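Local coordinates for Mll7089 protein (Mesorhizobium loti, PDB 2OZ8), which is of unknown function but, as a mandelate racemase-like member of the enolase superfamily, probably binds magnesium and may act as a hydro-lyase, at residues 196-201 and 250-255; 220-225 and 267-272; 28-33 and 364-369; 49-54 and 297-302; 78-83 and 108-113. All coordinates share one frame; numbering follows the deposited sequence. Where two conformers were deposited one is given.

Contact 1 (196-201 and 250-255)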
# COMPACT_ATOMS: atom_id res chain seq x y z
N ASP A 196 -19.64 25.08 -8.30
CA ASP A 196 -20.22 23.94 -7.60
C ASP A 196 -21.07 23.11 -8.56
O ASP A 196 -22.22 23.43 -8.79
CB ASP A 196 -21.12 24.45 -6.50
CG ASP A 196 -21.62 23.34 -5.58
OD1 ASP A 196 -21.49 22.13 -5.89
OD2 ASP A 196 -22.18 23.69 -4.53
N PRO A 197 -20.49 22.05 -9.15
CA PRO A 197 -21.19 21.11 -10.03
C PRO A 197 -22.13 20.14 -9.31
O PRO A 197 -22.91 19.45 -9.96
CB PRO A 197 -20.05 20.26 -10.61
CG PRO A 197 -18.78 21.07 -10.33
CD PRO A 197 -19.06 21.71 -9.01
N ASN A 198 -22.03 20.04 -7.98
CA ASN A 198 -22.85 19.12 -7.22
C ASN A 198 -22.92 17.72 -7.77
O ASN A 198 -24.01 17.15 -7.97
CB ASN A 198 -24.24 19.67 -7.06
CG ASN A 198 -24.70 19.60 -5.65
OD1 ASN A 198 -25.13 18.55 -5.16
ND2 ASN A 198 -24.54 20.74 -4.93
N GLU A 199 -21.73 17.17 -8.01
CA GLU A 199 -21.50 15.77 -8.40
C GLU A 199 -21.92 15.47 -9.84
O GLU A 199 -22.01 14.31 -10.23
CB GLU A 199 -22.17 14.76 -7.42
CG GLU A 199 -21.87 14.89 -5.93
CD GLU A 199 -22.38 13.65 -5.06
OE1 GLU A 199 -23.55 13.26 -5.07
OE2 GLU A 199 -21.63 13.04 -4.30
N ALA A 200 -22.19 16.50 -10.63
CA ALA A 200 -22.60 16.31 -12.01
C ALA A 200 -21.53 15.65 -12.86
O ALA A 200 -21.83 15.07 -13.91
CB ALA A 200 -23.04 17.65 -12.66
N TRP A 201 -20.28 15.73 -12.44
CA TRP A 201 -19.18 15.28 -13.33
C TRP A 201 -18.59 13.94 -12.87
O TRP A 201 -18.73 13.57 -11.73
CB TRP A 201 -18.11 16.35 -13.42
CG TRP A 201 -18.60 17.65 -13.97
CD1 TRP A 201 -19.66 17.84 -14.79
CD2 TRP A 201 -17.99 18.94 -13.79
NE1 TRP A 201 -19.77 19.18 -15.14
CE2 TRP A 201 -18.77 19.88 -14.52
CE3 TRP A 201 -16.86 19.38 -13.10
CZ2 TRP A 201 -18.45 21.25 -14.60
CZ3 TRP A 201 -16.53 20.77 -13.17
CH2 TRP A 201 -17.34 21.68 -13.92
N GLY A 250 -16.99 17.32 0.58
CA GLY A 250 -17.57 16.75 1.80
C GLY A 250 -19.08 16.84 1.92
O GLY A 250 -19.63 16.46 2.96
N GLU A 251 -19.75 17.39 0.89
CA GLU A 251 -21.22 17.51 0.89
C GLU A 251 -21.84 16.12 0.99
O GLU A 251 -21.32 15.16 0.40
CB GLU A 251 -21.76 18.25 -0.37
CG GLU A 251 -23.25 18.70 -0.35
CD GLU A 251 -23.49 20.07 0.36
OE1 GLU A 251 -22.91 20.25 1.45
OE2 GLU A 251 -24.26 20.96 -0.15
N TYR A 252 -22.93 16.03 1.73
CA TYR A 252 -23.75 14.82 1.81
C TYR A 252 -23.10 13.77 2.71
O TYR A 252 -23.58 12.63 2.79
CB TYR A 252 -24.08 14.25 0.41
CG TYR A 252 -24.67 15.29 -0.52
CD1 TYR A 252 -24.03 15.67 -1.71
CD2 TYR A 252 -25.88 15.95 -0.18
CE1 TYR A 252 -24.57 16.65 -2.55
CE2 TYR A 252 -26.43 16.92 -1.01
CZ TYR A 252 -25.77 17.27 -2.18
OH TYR A 252 -26.35 18.25 -2.97
N LEU A 253 -22.03 14.15 3.39
CA LEU A 253 -21.33 13.23 4.27
C LEU A 253 -21.64 13.60 5.71
O LEU A 253 -21.73 14.78 6.05
CB LEU A 253 -19.81 13.31 4.06
CG LEU A 253 -19.05 12.92 2.78
CD1 LEU A 253 -17.53 13.09 3.01
CD2 LEU A 253 -19.37 11.52 2.35
N ASP A 254 -21.78 12.58 6.56
CA ASP A 254 -21.84 12.83 7.99
C ASP A 254 -20.42 12.92 8.62
O ASP A 254 -19.41 12.90 7.90
CB ASP A 254 -22.74 11.78 8.68
CG ASP A 254 -22.25 10.35 8.50
OD1 ASP A 254 -21.12 10.11 8.05
OD2 ASP A 254 -23.01 9.43 8.85
N LEU A 255 -20.36 13.05 9.94
CA LEU A 255 -19.12 13.16 10.70
C LEU A 255 -18.18 12.02 10.39
O LEU A 255 -16.98 12.23 10.16
CB LEU A 255 -19.40 13.13 12.19
CG LEU A 255 -18.63 14.13 13.06
CD1 LEU A 255 -18.28 13.51 14.41
CD2 LEU A 255 -17.41 14.73 12.41
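The phenol of Y252 reaches across to the amide of N198, and nearly all the tightness of this loop-to-loop contact is gathered at that one point. Y252 OH gives a short hydrogen bond, 2.5 Å, to N198 OD1; the hydroxyl oxygen lies in the carbonyl plane of N198, on a lone pair of OD1, with a C=O...O angle of 128°. The two side chains meet at about a right angle, the amide is turned 66° from the ring, and OD1 sits at the edge of the phenol near its plane. Both residues sit in tight turns: N198 and E199 occupy the middle of a type I' turn from P197 to A200, and Y252 is third in a type II turn from G250 to L253.

Around E199 the contact is looser. E199 OE1 stays 4.2 Å from Y252 CD1, a glancing approach, while its OE2 forms a salt bridge with R229, which also touches the tyrosine. Y252 itself is largely exposed, although the CG of its own neighbour E251 lies over one ring face, 3.2 Å above the plane. E199 O accepts a bond from R91 of a second subunit. Turns of this kind, each following a barrel strand and preceding a helix, form the C-terminal rim of the (β/α)-barrel, where enolase superfamily members place their active site.

Contact 2 (220-225 and 267-272)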
# COMPACT_ATOMS: atom_id res chain seq x y z
N LEU A 220 -10.30 30.25 -10.68
CA LEU A 220 -11.15 29.78 -9.62
C LEU A 220 -10.42 29.63 -8.35
O LEU A 220 -9.35 29.04 -8.32
CB LEU A 220 -11.75 28.42 -9.95
CG LEU A 220 -12.55 28.30 -11.24
CD1 LEU A 220 -12.92 26.85 -11.46
CD2 LEU A 220 -13.81 29.16 -11.23
N LEU A 221 -11.03 30.14 -7.28
CA LEU A 221 -10.61 29.84 -5.91
C LEU A 221 -10.82 28.37 -5.52
O LEU A 221 -9.93 27.72 -4.94
CB LEU A 221 -11.36 30.74 -4.95
CG LEU A 221 -10.88 30.73 -3.51
CD1 LEU A 221 -9.28 30.96 -3.46
CD2 LEU A 221 -11.68 31.72 -2.68
N TRP A 222 -11.98 27.81 -5.84
CA TRP A 222 -12.21 26.37 -5.60
C TRP A 222 -13.37 25.85 -6.43
O TRP A 222 -14.21 26.60 -6.90
CB TRP A 222 -12.36 25.99 -4.10
CG TRP A 222 -13.68 26.32 -3.38
CD1 TRP A 222 -14.92 25.87 -3.70
CD2 TRP A 222 -13.84 27.11 -2.20
NE1 TRP A 222 -15.86 26.34 -2.81
CE2 TRP A 222 -15.23 27.11 -1.88
CE3 TRP A 222 -12.97 27.81 -1.37
CZ2 TRP A 222 -15.75 27.80 -0.75
CZ3 TRP A 222 -13.47 28.47 -0.29
CH2 TRP A 222 -14.85 28.48 0.01
N VAL A 223 -13.34 24.55 -6.64
CA VAL A 223 -14.45 23.83 -7.21
C VAL A 223 -14.98 22.92 -6.09
O VAL A 223 -14.22 22.22 -5.40
CB VAL A 223 -14.06 23.03 -8.50
CG1 VAL A 223 -12.87 22.10 -8.27
CG2 VAL A 223 -15.26 22.25 -9.06
N GLU A 224 -16.29 22.96 -5.89
CA GLU A 224 -16.90 22.29 -4.77
C GLU A 224 -17.67 21.06 -5.22
O GLU A 224 -18.41 21.14 -6.17
CB GLU A 224 -17.85 23.28 -4.15
CG GLU A 224 -18.12 23.05 -2.69
CD GLU A 224 -18.75 24.28 -2.03
OE1 GLU A 224 -18.30 25.44 -2.25
OE2 GLU A 224 -19.71 24.04 -1.27
N ASP A 225 -17.52 19.94 -4.53
CA ASP A 225 -18.20 18.70 -4.89
C ASP A 225 -18.31 18.41 -6.41
O ASP A 225 -19.40 18.22 -6.93
CB ASP A 225 -19.59 18.67 -4.28
CG ASP A 225 -19.58 18.96 -2.82
OD1 ASP A 225 -18.81 18.29 -2.08
OD2 ASP A 225 -20.32 19.87 -2.38
N ALA A 267 -9.55 15.68 -0.17
CA ALA A 267 -10.04 17.02 -0.16
C ALA A 267 -8.89 17.96 0.02
O ALA A 267 -8.05 17.74 0.90
CB ALA A 267 -11.01 17.21 1.03
N ASP A 268 -8.84 19.01 -0.78
CA ASP A 268 -7.98 20.14 -0.44
C ASP A 268 -8.65 21.00 0.62
O ASP A 268 -7.97 21.61 1.43
CB ASP A 268 -7.70 21.02 -1.66
CG ASP A 268 -6.88 20.33 -2.71
OD1 ASP A 268 -5.90 19.62 -2.39
OD2 ASP A 268 -7.19 20.54 -3.89
N ILE A 269 -9.97 21.08 0.58
CA ILE A 269 -10.73 21.86 1.58
C ILE A 269 -11.90 20.97 2.00
O ILE A 269 -12.46 20.31 1.14
CB ILE A 269 -11.35 23.16 1.04
CG1 ILE A 269 -10.33 24.08 0.41
CG2 ILE A 269 -12.15 23.96 2.16
CD1 ILE A 269 -10.95 25.00 -0.53
N LEU A 270 -12.21 20.92 3.31
CA LEU A 270 -13.40 20.20 3.77
C LEU A 270 -14.59 21.16 3.95
O LEU A 270 -14.42 22.15 4.67
CB LEU A 270 -13.10 19.38 5.05
CG LEU A 270 -14.27 18.65 5.77
CD1 LEU A 270 -14.65 17.39 5.06
CD2 LEU A 270 -13.87 18.29 7.18
N ASN A 271 -15.75 20.97 3.27
CA ASN A 271 -16.94 21.82 3.55
C ASN A 271 -17.78 21.20 4.66
O ASN A 271 -17.92 20.00 4.74
CB ASN A 271 -17.82 22.05 2.31
CG ASN A 271 -18.80 23.24 2.47
OD1 ASN A 271 -20.05 23.04 2.48
ND2 ASN A 271 -18.27 24.48 2.53
N VAL A 272 -18.31 22.04 5.52
CA VAL A 272 -19.17 21.55 6.60
C VAL A 272 -20.34 22.48 6.74
O VAL A 272 -20.35 23.54 6.16
CB VAL A 272 -18.44 21.43 7.99
CG1 VAL A 272 -17.20 20.58 7.89
CG2 VAL A 272 -18.11 22.82 8.54
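Inside the closed parallel barrel of the enolase-type C-terminal domain, W222 meets I269 and E224 faces N271, although their strands, 222-224 and 269-272, are not neighbours: strand 246-249 runs between them. The contact is therefore made by inward-pointing side chains, of which W222, I269 and N271 also touch N248 of the middle strand. I269 CD1 approaches the benzo part of the indole obliquely, 3.6 Å from W222 CE3, the two side chains crossing at about a right angle. With CG set between backbone N and carbonyl carbon (chi1 76°), the indole of W222 brings CE3 to I269 and NE1 to the next inward residue on its own strand. W222 NE1 donates to E224 OE1 at 2.7 Å and 154°, on the anti side and somewhat out of the carboxylate plane. That oxygen also forms a salt bridge with K165, so it is gripped twice.

Two residues on along each strand, E224 OE2 and N271 OD1 are 3.9 Å apart, which is proximity without a bond. In the conformer given here, the amide of N271 donates instead through ND2 to S294 OG. W315 adds an edge-to-face ring against W222. The contact thus sets an apolar W222-I269 pair beside a polar E224-N271 pair, and indole and lysine together probably hold the carboxylate of E224.

Contact 3 (28-33 and 364-369)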
# COMPACT_ATOMS: atom_id res chain seq x y z
N ALA A 28 -35.95 23.88 -5.83
CA ALA A 28 -36.89 24.18 -4.74
C ALA A 28 -37.37 25.61 -4.79
O ALA A 28 -36.54 26.51 -4.89
CB ALA A 28 -36.27 23.91 -3.35
N ASP A 29 -38.69 25.79 -4.72
CA ASP A 29 -39.28 27.13 -4.58
C ASP A 29 -40.02 27.38 -3.24
O ASP A 29 -40.70 28.41 -3.07
CB ASP A 29 -40.17 27.42 -5.77
CG ASP A 29 -41.27 26.42 -5.94
OD1 ASP A 29 -41.47 25.56 -5.07
OD2 ASP A 29 -41.95 26.49 -6.97
N ASP A 30 -39.88 26.46 -2.28
CA ASP A 30 -40.49 26.61 -0.94
C ASP A 30 -39.46 26.27 0.14
O ASP A 30 -38.39 25.81 -0.15
CB ASP A 30 -41.72 25.70 -0.79
CG ASP A 30 -41.38 24.21 -0.99
OD1 ASP A 30 -40.18 23.87 -1.06
OD2 ASP A 30 -42.30 23.38 -1.12
N VAL A 31 -39.82 26.54 1.38
CA VAL A 31 -38.97 26.33 2.53
C VAL A 31 -39.80 25.56 3.53
O VAL A 31 -40.94 25.92 3.81
CB VAL A 31 -38.60 27.64 3.14
CG1 VAL A 31 -37.66 27.42 4.31
CG2 VAL A 31 -37.98 28.56 2.10
N ASN A 32 -39.23 24.50 4.08
CA ASN A 32 -39.89 23.70 5.09
C ASN A 32 -39.01 23.64 6.32
O ASN A 32 -37.93 23.09 6.24
CB ASN A 32 -40.13 22.32 4.52
CG ASN A 32 -41.43 22.24 3.74
OD1 ASN A 32 -42.49 22.04 4.31
ND2 ASN A 32 -41.35 22.37 2.43
N VAL A 33 -39.43 24.26 7.42
CA VAL A 33 -38.55 24.48 8.57
C VAL A 33 -39.35 24.64 9.86
O VAL A 33 -40.43 25.25 9.86
CB VAL A 33 -37.56 25.67 8.34
CG1 VAL A 33 -38.28 27.03 8.26
CG2 VAL A 33 -36.50 25.73 9.38
N LEU A 364 -49.32 21.81 4.14
CA LEU A 364 -50.09 22.31 3.01
C LEU A 364 -49.60 21.81 1.66
O LEU A 364 -48.46 21.44 1.50
CB LEU A 364 -50.10 23.84 3.01
CG LEU A 364 -50.71 24.57 4.25
CD1 LEU A 364 -50.57 26.13 4.26
CD2 LEU A 364 -52.17 24.14 4.52
N ALA A 365 -50.47 21.83 0.66
CA ALA A 365 -50.05 21.67 -0.70
C ALA A 365 -49.26 22.93 -1.06
O ALA A 365 -49.43 23.97 -0.44
CB ALA A 365 -51.27 21.49 -1.57
N ARG A 366 -48.37 22.82 -2.03
CA ARG A 366 -47.57 23.96 -2.50
C ARG A 366 -48.36 25.17 -3.02
O ARG A 366 -47.94 26.31 -2.79
CB ARG A 366 -46.59 23.49 -3.60
CG ARG A 366 -45.70 24.59 -4.17
CD ARG A 366 -44.90 25.17 -3.04
NE ARG A 366 -44.12 26.29 -3.52
CZ ARG A 366 -44.59 27.52 -3.73
NH1 ARG A 366 -45.83 27.85 -3.47
NH2 ARG A 366 -43.76 28.45 -4.18
N SER A 367 -49.48 24.92 -3.73
CA SER A 367 -50.40 25.97 -4.26
C SER A 367 -51.11 26.77 -3.17
O SER A 367 -51.65 27.87 -3.43
CB SER A 367 -51.48 25.33 -5.13
OG SER A 367 -52.14 24.31 -4.39
N GLU A 368 -51.10 26.21 -1.97
CA GLU A 368 -51.72 26.83 -0.79
C GLU A 368 -50.78 27.73 0.02
O GLU A 368 -51.12 28.19 1.11
CB GLU A 368 -52.32 25.72 0.10
CG GLU A 368 -53.34 24.87 -0.64
CD GLU A 368 -53.74 23.61 0.09
OE1 GLU A 368 -53.13 23.27 1.15
OE2 GLU A 368 -54.66 22.91 -0.42
N LEU A 369 -49.59 28.01 -0.50
CA LEU A 369 -48.62 28.71 0.35
C LEU A 369 -48.72 30.23 0.40
O LEU A 369 -48.16 30.87 1.30
CB LEU A 369 -47.21 28.27 0.02
CG LEU A 369 -46.53 27.27 0.97
CD1 LEU A 369 -47.48 26.15 1.51
CD2 LEU A 369 -45.19 26.72 0.39
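R366 folds toward D29 with CG anti to its backbone N; the chain bends at chi2 (59°), and the guanidinium is turned back on the corner at D29 in strand 27-40. D29 answers with CG between its own N and carbonyl carbon (chi1 59°), which brings the carboxylate round beside its carbonyl. The pair forms a salt bridge, R366 NE to D29 OD1 at 3.2 Å, with a fairly straight N-H...O angle of 153°. The nitrogen comes from above the carboxylate plane, and the two flat groups are far from coplanar. A weak second bond, R366 NH2 to D29 O at 3.3 Å, uses the backbone of the same residue.

Alongside the salt bridge, D30 CB lies 3.7 Å from R366 NE and 3.8 Å from L369 CD2, and L369 is the buried member of the group. The carboxylate of D30 stops short of a salt bridge, its OD2 being 4.2 Å from R366 NE. R366 rests on A16 and L369 on Q14, both of strand 5-17, so the tail after helix 352-357 lies against the N-terminal antiparallel sheet. R366 is thus held at D29 by one salt bridge, met out of the carboxylate plane, and a weak bond to the same residue's carbonyl, with D30 probably adding a little attraction.

Contact 4 (49-54 and 297-302)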
# COMPACT_ATOMS: atom_id res chain seq x y z
N PHE A 49 -32.98 24.90 14.24
CA PHE A 49 -33.84 24.74 13.07
C PHE A 49 -33.82 23.39 12.41
O PHE A 49 -32.76 22.87 12.06
CB PHE A 49 -33.49 25.81 12.04
CG PHE A 49 -33.75 27.20 12.56
CD1 PHE A 49 -35.04 27.70 12.63
CD2 PHE A 49 -32.73 27.97 13.06
CE1 PHE A 49 -35.27 28.96 13.14
CE2 PHE A 49 -32.97 29.25 13.57
CZ PHE A 49 -34.19 29.74 13.61
N ILE A 50 -35.02 22.85 12.21
CA ILE A 50 -35.19 21.53 11.64
C ILE A 50 -35.63 21.80 10.23
O ILE A 50 -36.74 22.17 9.99
CB ILE A 50 -36.26 20.72 12.42
CG1 ILE A 50 -35.86 20.58 13.89
CG2 ILE A 50 -36.52 19.40 11.79
CD1 ILE A 50 -37.04 20.33 14.81
N GLN A 51 -34.72 21.67 9.27
CA GLN A 51 -35.06 21.97 7.91
C GLN A 51 -35.16 20.70 7.08
O GLN A 51 -34.35 19.81 7.22
CB GLN A 51 -34.06 22.96 7.34
CG GLN A 51 -34.50 23.46 5.96
CD GLN A 51 -33.53 24.40 5.33
OE1 GLN A 51 -32.38 24.51 5.77
NE2 GLN A 51 -33.98 25.09 4.26
N THR A 52 -36.20 20.56 6.28
CA THR A 52 -36.21 19.50 5.28
C THR A 52 -36.05 20.09 3.90
O THR A 52 -36.57 21.17 3.60
CB THR A 52 -37.41 18.53 5.32
OG1 THR A 52 -38.64 19.23 5.14
CG2 THR A 52 -37.43 17.69 6.61
N LEU A 53 -35.28 19.39 3.09
CA LEU A 53 -34.83 19.93 1.81
C LEU A 53 -35.62 19.43 0.61
O LEU A 53 -35.80 20.18 -0.33
CB LEU A 53 -33.32 19.73 1.63
CG LEU A 53 -32.39 20.42 2.66
CD1 LEU A 53 -30.93 19.99 2.42
CD2 LEU A 53 -32.52 21.97 2.67
N PHE A 54 -36.14 18.21 0.66
CA PHE A 54 -36.80 17.66 -0.51
C PHE A 54 -38.28 17.45 -0.26
O PHE A 54 -39.09 17.63 -1.17
CB PHE A 54 -36.14 16.34 -0.97
CG PHE A 54 -34.64 16.31 -0.80
CD1 PHE A 54 -33.81 17.15 -1.56
CD2 PHE A 54 -34.04 15.44 0.13
CE1 PHE A 54 -32.41 17.13 -1.39
CE2 PHE A 54 -32.64 15.41 0.31
CZ PHE A 54 -31.83 16.26 -0.47
N ASN A 297 -23.87 26.94 3.88
CA ASN A 297 -25.13 27.48 4.37
C ASN A 297 -25.50 26.83 5.67
O ASN A 297 -25.53 25.61 5.76
CB ASN A 297 -26.25 27.28 3.37
CG ASN A 297 -26.13 28.20 2.20
OD1 ASN A 297 -26.24 27.78 1.05
ND2 ASN A 297 -25.86 29.47 2.49
N THR A 298 -25.70 27.67 6.69
CA THR A 298 -26.38 27.26 7.89
C THR A 298 -27.66 28.09 7.99
O THR A 298 -27.69 29.25 7.57
CB THR A 298 -25.46 27.31 9.14
OG1 THR A 298 -24.93 28.64 9.38
CG2 THR A 298 -24.27 26.34 8.95
N PHE A 299 -28.74 27.48 8.47
CA PHE A 299 -29.99 28.22 8.62
C PHE A 299 -29.79 29.46 9.48
O PHE A 299 -29.39 29.36 10.61
CB PHE A 299 -31.14 27.34 9.15
CG PHE A 299 -32.48 27.88 8.78
CD1 PHE A 299 -33.13 27.41 7.64
CD2 PHE A 299 -33.07 28.91 9.51
CE1 PHE A 299 -34.36 27.93 7.27
CE2 PHE A 299 -34.31 29.42 9.15
CZ PHE A 299 -34.96 28.94 8.03
N LEU A 300 -30.05 30.62 8.88
CA LEU A 300 -29.90 31.92 9.50
C LEU A 300 -28.51 32.26 9.98
O LEU A 300 -28.34 33.12 10.83
CB LEU A 300 -30.97 32.17 10.61
CG LEU A 300 -32.32 32.59 10.04
CD1 LEU A 300 -33.37 32.74 11.13
CD2 LEU A 300 -32.20 33.87 9.24
N GLU A 301 -27.51 31.60 9.41
CA GLU A 301 -26.09 31.94 9.56
C GLU A 301 -25.59 31.70 10.99
O GLU A 301 -24.61 32.29 11.42
CB GLU A 301 -25.78 33.36 9.06
CG GLU A 301 -25.81 33.55 7.54
CD GLU A 301 -27.18 33.26 6.95
OE1 GLU A 301 -28.16 33.93 7.35
OE2 GLU A 301 -27.29 32.32 6.11
N ALA A 302 -26.27 30.83 11.71
CA ALA A 302 -25.79 30.32 12.99
C ALA A 302 -24.29 29.87 12.96
O ALA A 302 -23.54 30.09 13.95
CB ALA A 302 -26.69 29.16 13.44
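F49 and F299 press their rings together at an oblique angle, centroids 4.7 Å apart and planes inclined by 33°, a pairing that is neither a true stack nor edge-to-face. F299 CD2 stands over one face of F49, offset toward the rim and 3.6 Å from F49 CG. Each first torsion carries its ring toward the other segment: F49 has CG anti to its carbonyl carbon (chi1 -62°), F299 has CG anti to its backbone N (chi1 -156°), and the side chains cross at about a right angle with F299 CD2 over the F49 face. Two residues along the strand, Q51 is extended through chi2 and sets OE1 at the edge of the F299 ring, in its plane, 3.5 Å from F299 CD1; amide and ring are almost perpendicular. L300 CD1 reaches F49 CZ at 4.0 Å.

V33 touches both phenylalanines, and F323 stacks on F299. The loop after strand 293-295 of the barrel is thus seated against the N-terminal sheet by an aromatic cluster, in which the partly negative Q51 oxygen faces the partly positive ring edge, probably a mild attraction.

Contact 5 (78-83 and 108-113)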
# COMPACT_ATOMS: atom_id res chain seq x y z
N ASN A 78 -31.27 17.32 32.10
CA ASN A 78 -29.82 17.48 31.91
C ASN A 78 -29.47 18.91 31.58
O ASN A 78 -30.30 19.68 31.11
CB ASN A 78 -29.32 16.51 30.84
CG ASN A 78 -29.48 15.01 31.26
OD1 ASN A 78 -29.02 14.64 32.34
ND2 ASN A 78 -30.14 14.18 30.43
N ARG A 79 -28.24 19.29 31.90
CA ARG A 79 -27.73 20.60 31.58
C ARG A 79 -27.21 20.61 30.13
O ARG A 79 -26.48 19.72 29.72
CB ARG A 79 -26.61 20.93 32.52
CG ARG A 79 -27.02 21.26 33.95
CD ARG A 79 -27.39 22.74 34.19
NE ARG A 79 -26.42 23.70 33.68
CZ ARG A 79 -25.40 24.20 34.38
NH1 ARG A 79 -25.17 23.84 35.64
NH2 ARG A 79 -24.60 25.07 33.82
N ALA A 80 -27.58 21.63 29.38
CA ALA A 80 -27.08 21.79 28.03
C ALA A 80 -25.52 21.66 27.95
O ALA A 80 -25.04 20.87 27.16
CB ALA A 80 -27.59 23.10 27.43
N ILE A 81 -24.77 22.38 28.80
CA ILE A 81 -23.31 22.36 28.76
C ILE A 81 -22.72 20.98 29.07
O ILE A 81 -21.61 20.68 28.62
CB ILE A 81 -22.67 23.50 29.64
CG1 ILE A 81 -21.16 23.73 29.33
CG2 ILE A 81 -22.96 23.32 31.15
CD1 ILE A 81 -20.82 24.43 27.99
N ALA A 82 -23.45 20.12 29.78
CA ALA A 82 -22.98 18.75 29.96
C ALA A 82 -23.22 17.94 28.70
O ALA A 82 -22.37 17.19 28.28
CB ALA A 82 -23.65 18.07 31.19
N LEU A 83 -24.39 18.09 28.11
CA LEU A 83 -24.78 17.25 27.01
C LEU A 83 -23.91 17.44 25.79
O LEU A 83 -23.61 16.49 25.12
CB LEU A 83 -26.24 17.52 26.65
CG LEU A 83 -27.27 16.98 27.63
CD1 LEU A 83 -28.60 17.60 27.25
CD2 LEU A 83 -27.38 15.50 27.57
N VAL A 108 -27.37 22.92 17.69
CA VAL A 108 -27.49 24.37 17.67
C VAL A 108 -28.27 24.91 18.88
O VAL A 108 -27.82 25.84 19.53
CB VAL A 108 -28.14 24.85 16.34
CG1 VAL A 108 -28.29 26.37 16.32
CG2 VAL A 108 -27.33 24.38 15.19
N ALA A 109 -29.41 24.31 19.19
CA ALA A 109 -30.20 24.71 20.36
C ALA A 109 -29.47 24.44 21.68
O ALA A 109 -29.41 25.33 22.54
CB ALA A 109 -31.53 24.04 20.36
N LEU A 110 -28.88 23.26 21.84
CA LEU A 110 -28.05 22.95 23.04
C LEU A 110 -26.91 23.93 23.29
O LEU A 110 -26.76 24.43 24.41
CB LEU A 110 -27.52 21.51 23.02
CG LEU A 110 -28.53 20.39 23.23
CD1 LEU A 110 -27.83 19.07 23.18
CD2 LEU A 110 -29.29 20.63 24.59
N TRP A 111 -26.10 24.21 22.26
CA TRP A 111 -25.03 25.23 22.41
C TRP A 111 -25.48 26.69 22.59
O TRP A 111 -24.82 27.48 23.23
CB TRP A 111 -24.05 25.19 21.23
CG TRP A 111 -23.14 24.02 21.21
CD1 TRP A 111 -23.35 22.82 20.57
CD2 TRP A 111 -21.89 23.91 21.88
NE1 TRP A 111 -22.27 22.00 20.77
CE2 TRP A 111 -21.36 22.64 21.58
CE3 TRP A 111 -21.15 24.77 22.72
CZ2 TRP A 111 -20.11 22.21 22.07
CZ3 TRP A 111 -19.90 24.33 23.21
CH2 TRP A 111 -19.41 23.07 22.87
N ASP A 112 -26.58 27.05 21.99
CA ASP A 112 -27.18 28.35 22.21
C ASP A 112 -27.55 28.51 23.72
O ASP A 112 -27.19 29.48 24.40
CB ASP A 112 -28.44 28.44 21.35
CG ASP A 112 -29.09 29.80 21.41
OD1 ASP A 112 -28.34 30.79 21.53
OD2 ASP A 112 -30.34 29.87 21.35
N LEU A 113 -28.29 27.54 24.22
CA LEU A 113 -28.63 27.44 25.62
C LEU A 113 -27.41 27.41 26.54
O LEU A 113 -27.40 28.14 27.52
CB LEU A 113 -29.54 26.23 25.84
CG LEU A 113 -30.04 25.93 27.25
CD1 LEU A 113 -30.63 27.18 27.92
CD2 LEU A 113 -31.05 24.86 27.08
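A80 packs its methyl into the surface of helix 103-118, touching both a backbone carbonyl and two leucines. A80 CB lies 3.4 Å from L110 O and 3.7 Å from L113 CG, and so close an approach is possible because the residue is small: A80 CA and L110 CA are separated by 5.2 Å. One turn of helix further on, L83 carries on the apolar contact. Its CD1 is 4.1 Å from L110 CD2, while L83 CB faces L110 CD1 at the same distance of 4.1 Å, the two leucines crossing obliquely. L110 places CG anti to its carbonyl carbon (chi1 -71°), which turns the isobutyl end toward the short helix, CD1 against L83 CB and CD2 near both L83 CD1 and A80 CB, whereas L113 swings CG anti to backbone N and presents CG and CD2 to A80.

As in the N-terminal capping domain of the enolase superfamily, these helices pack on an antiparallel sheet. Here L5 of strand 5-17 touches L83, L110 and L113, and L38 of strand 27-40 lies against L110. R79 occupies the N-cap position of the short helix, its O accepting a bond from L83 N, while its guanidinium reaches A118 O of a third subunit. That same subunit brings L125 against I81 and the ring of H85 edge-to-face with W111.

In the fold
Followed from the N terminus, the chain opens contact 3 on strand 27-40 and contact 4 on the adjoining strand 45-52, where the two contacts touch. Contact 5 opens and closes next, a short loop within the N-terminal domain. In the barrel, contact 1 opens at 196-201 and contact 2 at 220-225; contact 1 closes at 250-255 before contact 2 closes at 267-272, so these two cross, and they meet directly through D225. These two, like contact 5, nest inside contact 4, which closes at 297-302 and joins barrel to sheet. Contact 3 closes last, at 364-369, returning the C-terminal tail to the first domain and enclosing all the others.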